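Local structure of protein disulfide-isomerase A4 (Rattus norvegicus, 3EC3) at residues P134-Y139 with E221-F226; N157-V162 with D217-F222. The protein catalyses the rearrangement of disulfide bonds in proteins of the endoplasmic reticulum, this fragment being its noncatalytic pair of thioredoxin-like domains, b and b'. The protein carries 1 engineered substitution. All blocks are in the same frame, centred on the assembly; numbering follows the deposited sequence.

Contact 1: residues P134-Y139 with E221-F226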
loop_
_atom_site.group_PDB
_atom_site.type_symbol
_atom_site.label_atom_id
_atom_site.label_comp_id
_atom_site.label_asym_id
_atom_site.label_seq_id
_atom_site.Cartn_x
_atom_site.Cartn_y
_atom_site.Cartn_z
ATOM N N PRO A 134 12.276 -1.747 8.552
ATOM C CA PRO A 134 12.407 -0.290 8.311
ATOM C C PRO A 134 11.393 0.326 7.311
ATOM O O PRO A 134 10.985 -0.326 6.351
ATOM C CB PRO A 134 13.829 -0.140 7.753
ATOM C CG PRO A 134 14.558 -1.399 8.177
ATOM C CD PRO A 134 13.471 -2.478 8.106
ATOM N N LEU A 135 11.038 1.584 7.538
ATOM C CA LEU A 135 10.076 2.302 6.702
ATOM C C LEU A 135 10.730 3.588 6.194
ATOM O O LEU A 135 11.227 4.412 6.996
ATOM C CB LEU A 135 8.820 2.632 7.505
ATOM C CG LEU A 135 7.852 3.651 6.892
ATOM C CD1 LEU A 135 7.173 3.106 5.622
ATOM C CD2 LEU A 135 6.810 4.012 7.957
ATOM N N VAL A 136 10.748 3.750 4.873
ATOM C CA VAL A 136 11.314 4.952 4.257
ATOM C C VAL A 136 10.126 5.877 3.984
ATOM O O VAL A 136 9.219 5.475 3.295
ATOM C CB VAL A 136 12.088 4.623 2.955
ATOM C CG1 VAL A 136 12.669 5.932 2.295
ATOM C CG2 VAL A 136 13.208 3.604 3.221
ATOM N N VAL A 137 10.105 7.083 4.559
ATOM C CA VAL A 137 9.016 8.041 4.335
ATOM C C VAL A 137 9.466 9.263 3.551
ATOM O O VAL A 137 10.467 9.874 3.902
ATOM C CB VAL A 137 8.408 8.540 5.662
ATOM C CG1 VAL A 137 7.142 9.443 5.344
ATOM C CG2 VAL A 137 8.011 7.337 6.561
ATOM N N VAL A 138 8.723 9.619 2.496
ATOM C CA VAL A 138 9.001 10.819 1.709
ATOM C C VAL A 138 7.865 11.838 1.927
ATOM O O VAL A 138 6.690 11.577 1.621
ATOM C CB VAL A 138 9.254 10.500 0.206
ATOM C CG1 VAL A 138 9.420 11.777 -0.631
ATOM C CG2 VAL A 138 10.499 9.581 0.048
ATOM N N TYR A 139 8.238 13.003 2.468
ATOM C CA TYR A 139 7.271 14.018 2.870
ATOM C C TYR A 139 7.157 15.164 1.856
ATOM O O TYR A 139 8.163 15.757 1.446
ATOM C CB TYR A 139 7.689 14.647 4.206
ATOM C CG TYR A 139 7.858 13.686 5.364
ATOM C CD1 TYR A 139 9.097 13.132 5.648
ATOM C CD2 TYR A 139 6.791 13.370 6.200
ATOM C CE1 TYR A 139 9.276 12.263 6.732
ATOM C CE2 TYR A 139 6.962 12.483 7.291
ATOM C CZ TYR A 139 8.211 11.941 7.534
ATOM O OH TYR A 139 8.421 11.075 8.591
ATOM N N GLU A 221 20.881 7.267 -2.258
ATOM C CA GLU A 221 22.094 7.444 -1.446
ATOM C C GLU A 221 21.815 7.388 0.057
ATOM O O GLU A 221 22.568 6.775 0.813
ATOM C CB GLU A 221 22.771 8.759 -1.825
ATOM C CG GLU A 221 23.200 8.787 -3.286
ATOM C CD GLU A 221 23.943 10.070 -3.713
ATOM O OE1 GLU A 221 23.693 11.173 -3.160
ATOM O OE2 GLU A 221 24.766 9.971 -4.642
ATOM N N PHE A 222 20.730 8.031 0.468
ATOM C CA PHE A 222 20.235 8.071 1.844
ATOM C C PHE A 222 19.864 6.673 2.364
ATOM O O PHE A 222 20.297 6.274 3.454
ATOM C CB PHE A 222 19.040 9.043 1.891
ATOM C CG PHE A 222 18.318 9.121 3.217
ATOM C CD1 PHE A 222 16.931 8.900 3.266
ATOM C CD2 PHE A 222 18.982 9.483 4.389
ATOM C CE1 PHE A 222 16.222 8.998 4.465
ATOM C CE2 PHE A 222 18.292 9.582 5.600
ATOM C CZ PHE A 222 16.908 9.339 5.643
ATOM N N VAL A 223 19.073 5.936 1.576
ATOM C CA VAL A 223 18.728 4.534 1.880
ATOM C C VAL A 223 19.977 3.611 1.904
ATOM O O VAL A 223 20.104 2.747 2.789
ATOM C CB VAL A 223 17.643 3.999 0.893
ATOM C CG1 VAL A 223 17.403 2.502 1.068
ATOM C CG2 VAL A 223 16.315 4.818 1.057
HETATM N N MSE A 224 20.874 3.779 0.939
HETATM C CA MSE A 224 22.116 3.006 0.903
HETATM C C MSE A 224 22.957 3.293 2.154
HETATM O O MSE A 224 23.494 2.362 2.788
HETATM C CB MSE A 224 22.930 3.297 -0.366
HETATM C CG MSE A 224 22.628 2.370 -1.542
HETATM SE SE MSE A 224 23.046 0.487 -1.089
HETATM C CE MSE A 224 22.526 -0.453 -2.757
ATOM N N ALA A 225 23.050 4.569 2.523
ATOM C CA ALA A 225 23.864 4.956 3.689
ATOM C C ALA A 225 23.247 4.359 4.959
ATOM O O ALA A 225 23.976 3.872 5.856
ATOM C CB ALA A 225 24.002 6.459 3.787
ATOM N N PHE A 226 21.912 4.349 4.999
ATOM C CA PHE A 226 21.166 3.685 6.064
ATOM C C PHE A 226 21.507 2.198 6.158
ATOM O O PHE A 226 21.807 1.702 7.237
ATOM C CB PHE A 226 19.651 3.831 5.886
ATOM C CG PHE A 226 18.848 2.910 6.804
ATOM C CD1 PHE A 226 18.289 1.725 6.319
ATOM C CD2 PHE A 226 18.686 3.225 8.155
ATOM C CE1 PHE A 226 17.564 0.890 7.160
ATOM C CE2 PHE A 226 17.975 2.385 9.019
ATOM C CZ PHE A 226 17.412 1.220 8.530
#

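Contact 2: residues N157-V162 with D217-F222. Unlike the reference sequence in segment 217-222: R220 (reference Gln).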
loop_
_atom_site.group_PDB
_atom_site.type_symbol
_atom_site.label_atom_id
_atom_site.label_comp_id
_atom_site.label_asym_id
_atom_site.label_seq_id
_atom_site.Cartn_x
_atom_site.Cartn_y
_atom_site.Cartn_z
ATOM N N ASN A 157 6.643 9.109 -8.374
ATOM C CA ASN A 157 7.402 8.403 -9.356
ATOM C C ASN A 157 8.916 8.346 -8.985
ATOM O O ASN A 157 9.553 7.355 -9.196
ATOM C CB ASN A 157 7.216 9.052 -10.723
ATOM C CG ASN A 157 5.887 8.703 -11.369
ATOM O OD1 ASN A 157 5.430 9.394 -12.290
ATOM N ND2 ASN A 157 5.263 7.624 -10.908
ATOM N N LYS A 158 9.454 9.413 -8.396
ATOM C CA LYS A 158 10.882 9.412 -7.981
ATOM C C LYS A 158 11.104 8.420 -6.864
ATOM O O LYS A 158 12.174 7.758 -6.792
ATOM C CB LYS A 158 11.257 10.807 -7.491
ATOM C CG LYS A 158 11.277 11.847 -8.640
ATOM C CD LYS A 158 11.805 13.176 -8.072
ATOM C CE LYS A 158 12.298 14.171 -9.113
ATOM N NZ LYS A 158 11.932 13.834 -10.494
ATOM N N VAL A 159 10.107 8.329 -5.983
ATOM C CA VAL A 159 10.162 7.370 -4.875
ATOM C C VAL A 159 10.081 5.918 -5.375
ATOM O O VAL A 159 10.853 5.046 -4.942
ATOM C CB VAL A 159 9.067 7.652 -3.813
ATOM C CG1 VAL A 159 9.301 6.735 -2.544
ATOM C CG2 VAL A 159 9.099 9.137 -3.434
ATOM N N LEU A 160 9.189 5.668 -6.326
ATOM C CA LEU A 160 9.018 4.322 -6.886
ATOM C C LEU A 160 10.300 3.784 -7.541
ATOM O O LEU A 160 10.656 2.581 -7.435
ATOM C CB LEU A 160 7.932 4.394 -7.950
ATOM C CG LEU A 160 6.463 4.322 -7.478
ATOM C CD1 LEU A 160 5.537 4.831 -8.591
ATOM C CD2 LEU A 160 6.124 2.864 -7.114
ATOM N N GLU A 161 11.004 4.684 -8.204
ATOM C CA GLU A 161 12.339 4.346 -8.751
ATOM C C GLU A 161 13.341 3.775 -7.734
ATOM O O GLU A 161 14.151 2.915 -8.098
ATOM C CB GLU A 161 12.918 5.529 -9.525
ATOM C CG GLU A 161 12.078 5.877 -10.753
ATOM C CD GLU A 161 12.089 4.768 -11.810
ATOM O OE1 GLU A 161 13.175 4.243 -12.137
ATOM O OE2 GLU A 161 11.029 4.422 -12.338
ATOM N N VAL A 162 13.297 4.236 -6.484
ATOM C CA VAL A 162 14.174 3.708 -5.452
ATOM C C VAL A 162 13.535 2.493 -4.795
ATOM O O VAL A 162 14.177 1.446 -4.579
ATOM C CB VAL A 162 14.519 4.816 -4.402
ATOM C CG1 VAL A 162 15.512 4.303 -3.348
ATOM C CG2 VAL A 162 15.170 6.053 -5.112
ATOM N N ASP A 217 18.301 9.686 -7.098
ATOM C CA ASP A 217 19.707 9.507 -6.694
ATOM C C ASP A 217 19.974 9.859 -5.238
ATOM O O ASP A 217 20.573 9.063 -4.495
ATOM C CB ASP A 217 20.619 10.335 -7.592
ATOM C CG ASP A 217 20.710 9.777 -8.993
ATOM O OD1 ASP A 217 20.464 8.563 -9.169
ATOM O OD2 ASP A 217 21.019 10.551 -9.925
ATOM N N ALA A 218 19.512 11.039 -4.836
ATOM C CA ALA A 218 19.689 11.519 -3.484
ATOM C C ALA A 218 18.958 10.596 -2.511
ATOM O O ALA A 218 19.527 10.171 -1.485
ATOM C CB ALA A 218 19.185 12.935 -3.378
ATOM N N LEU A 219 17.706 10.245 -2.844
ATOM C CA LEU A 219 16.997 9.264 -2.055
ATOM C C LEU A 219 17.713 7.910 -2.040
ATOM O O LEU A 219 17.828 7.299 -0.987
ATOM C CB LEU A 219 15.531 9.108 -2.526
ATOM C CG LEU A 219 14.690 8.112 -1.693
ATOM C CD1 LEU A 219 14.529 8.625 -0.264
ATOM C CD2 LEU A 219 13.298 7.860 -2.374
ATOM N N ARG A 220 18.206 7.436 -3.180
ATOM C CA ARG A 220 18.920 6.144 -3.190
ATOM C C ARG A 220 20.188 6.131 -2.295
ATOM O O ARG A 220 20.498 5.116 -1.661
ATOM C CB ARG A 220 19.294 5.677 -4.612
ATOM C CG ARG A 220 19.362 4.141 -4.684
ATOM C CD ARG A 220 20.468 3.561 -5.551
ATOM N NE ARG A 220 20.751 2.174 -5.138
ATOM C CZ ARG A 220 20.247 1.072 -5.709
ATOM N NH1 ARG A 220 19.441 1.170 -6.759
ATOM N NH2 ARG A 220 20.574 -0.140 -5.248
ATOM N N GLU A 221 20.881 7.267 -2.258
ATOM C CA GLU A 221 22.094 7.444 -1.446
ATOM C C GLU A 221 21.815 7.388 0.057
ATOM O O GLU A 221 22.568 6.775 0.813
ATOM C CB GLU A 221 22.771 8.759 -1.825
ATOM C CG GLU A 221 23.200 8.787 -3.286
ATOM C CD GLU A 221 23.943 10.070 -3.713
ATOM O OE1 GLU A 221 23.693 11.173 -3.160
ATOM O OE2 GLU A 221 24.766 9.971 -4.642
ATOM N N PHE A 222 20.730 8.031 0.468
ATOM C CA PHE A 222 20.235 8.071 1.844
ATOM C C PHE A 222 19.864 6.673 2.364
ATOM O O PHE A 222 20.297 6.274 3.454
ATOM C CB PHE A 222 19.040 9.043 1.891
ATOM C CG PHE A 222 18.318 9.121 3.217
ATOM C CD1 PHE A 222 16.931 8.900 3.266
ATOM C CD2 PHE A 222 18.982 9.483 4.389
ATOM C CE1 PHE A 222 16.222 8.998 4.465
ATOM C CE2 PHE A 222 18.292 9.582 5.600
ATOM C CZ PHE A 222 16.908 9.339 5.643
#

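Contact 1: residues P134-Y139 with E221-F226
P134 and F226 meet at one end of this strand-on-helix contact, V136 and V223 further along it. The F226 side chain leaves the helix toward the strand, CG anti to the backbone N (chi1 168°), which carries the ring out to the proline. Beyond CB and CG the ring reaches P134 with its CE1–CZ side: CZ lies 3.9 Å from P134 CG, and CE1 also stands 3.9 Å from P134 CB. P134 CG lies at the ring edge, near its plane, and the two side chains cross at about a right angle. P134 follows a cis peptide bond just ahead of strand 135-140. This is the thioredoxin-like fold of the second domain in the fragment: the strand is the middle one of a five-stranded mixed sheet, and the last helix of the fragment, 216-227, packs on one of its faces. There V136 directs its CB toward the helix, and its methyls CG1 and CG2 both meet V223 CG2, 4.0 Å from each. The V223 methyl thus rests against the fork of the other valine. I199 of the neighbouring strand touches V136 and F226, while Y169 makes an edge-to-face ring contact with F226.

Contact 2: residues N157-V162 with D217-F222
L219 and R220 of helix 216-227 close on V162, near the end of helix 149-163, and L219 also reaches back to V159. S216, immediately before segment 217-222, also touches V162, and its OG is hydrogen-bonded to K158 O. Along 217-222, L219 comes first: its CB bond points at the other helix, chi1 of -178° swings the chain away from its own backbone N, and chi2 of 65° brings the CD2 branch into the angle between the two valines. CD2 lies 3.8 Å from V162 CG2, and V162 CB is almost as near. Roughly at right angles to this, the same methyl touches the backbone of V159, 4.0 Å from CA, with V159 CG1 slightly farther from it. The short helical segments run at 42° to each other, their axes approaching to 9.2 Å, and both helices cover the same face of the central sheet of a thioredoxin-like domain. F171 and I173 of strand 170-175 touch V159, F171 also meets V162, and A197 touches L219. One residue on, R220, a substitution for the glutamine of the reference sequence, meets V162 through its backbone and the aliphatic start of its chain. V162 CG1 stands 4.1 Å from R220 CG, whereas V162 CG2 faces R220 N at 3.9 Å, so the valine packs over the backbone link between L219 and R220. The guanidinium group leaves the valine behind and forms a salt bridge from NH1 to D165, just beyond the end of helix 149-163. Cutting V162 back to an alanine removes both methyls and is likely to open a gap between the helices, leaving L219 CD2 and R220 CG with less to pack on.

Overall arrangement
Contacts 1 and 2 lie 8 Å apart between centres in the second thioredoxin-like domain of the fragment and share helix 216-227, with E221 and F222 common to both. Along the chain, strand 135-140 comes first, helix 149-163 follows, and the last helix of the fragment returns to pack on both. Their side chains merge into one core: V138 CG2 of the strand lies 3.8 Å from V159 CG2 of helix 149-163, and V136 CG1 is 4.2 Å from L219 CD1. Two helices are thus fixed side by side on one face of the five-stranded sheet, joining early and late parts of this noncatalytic domain.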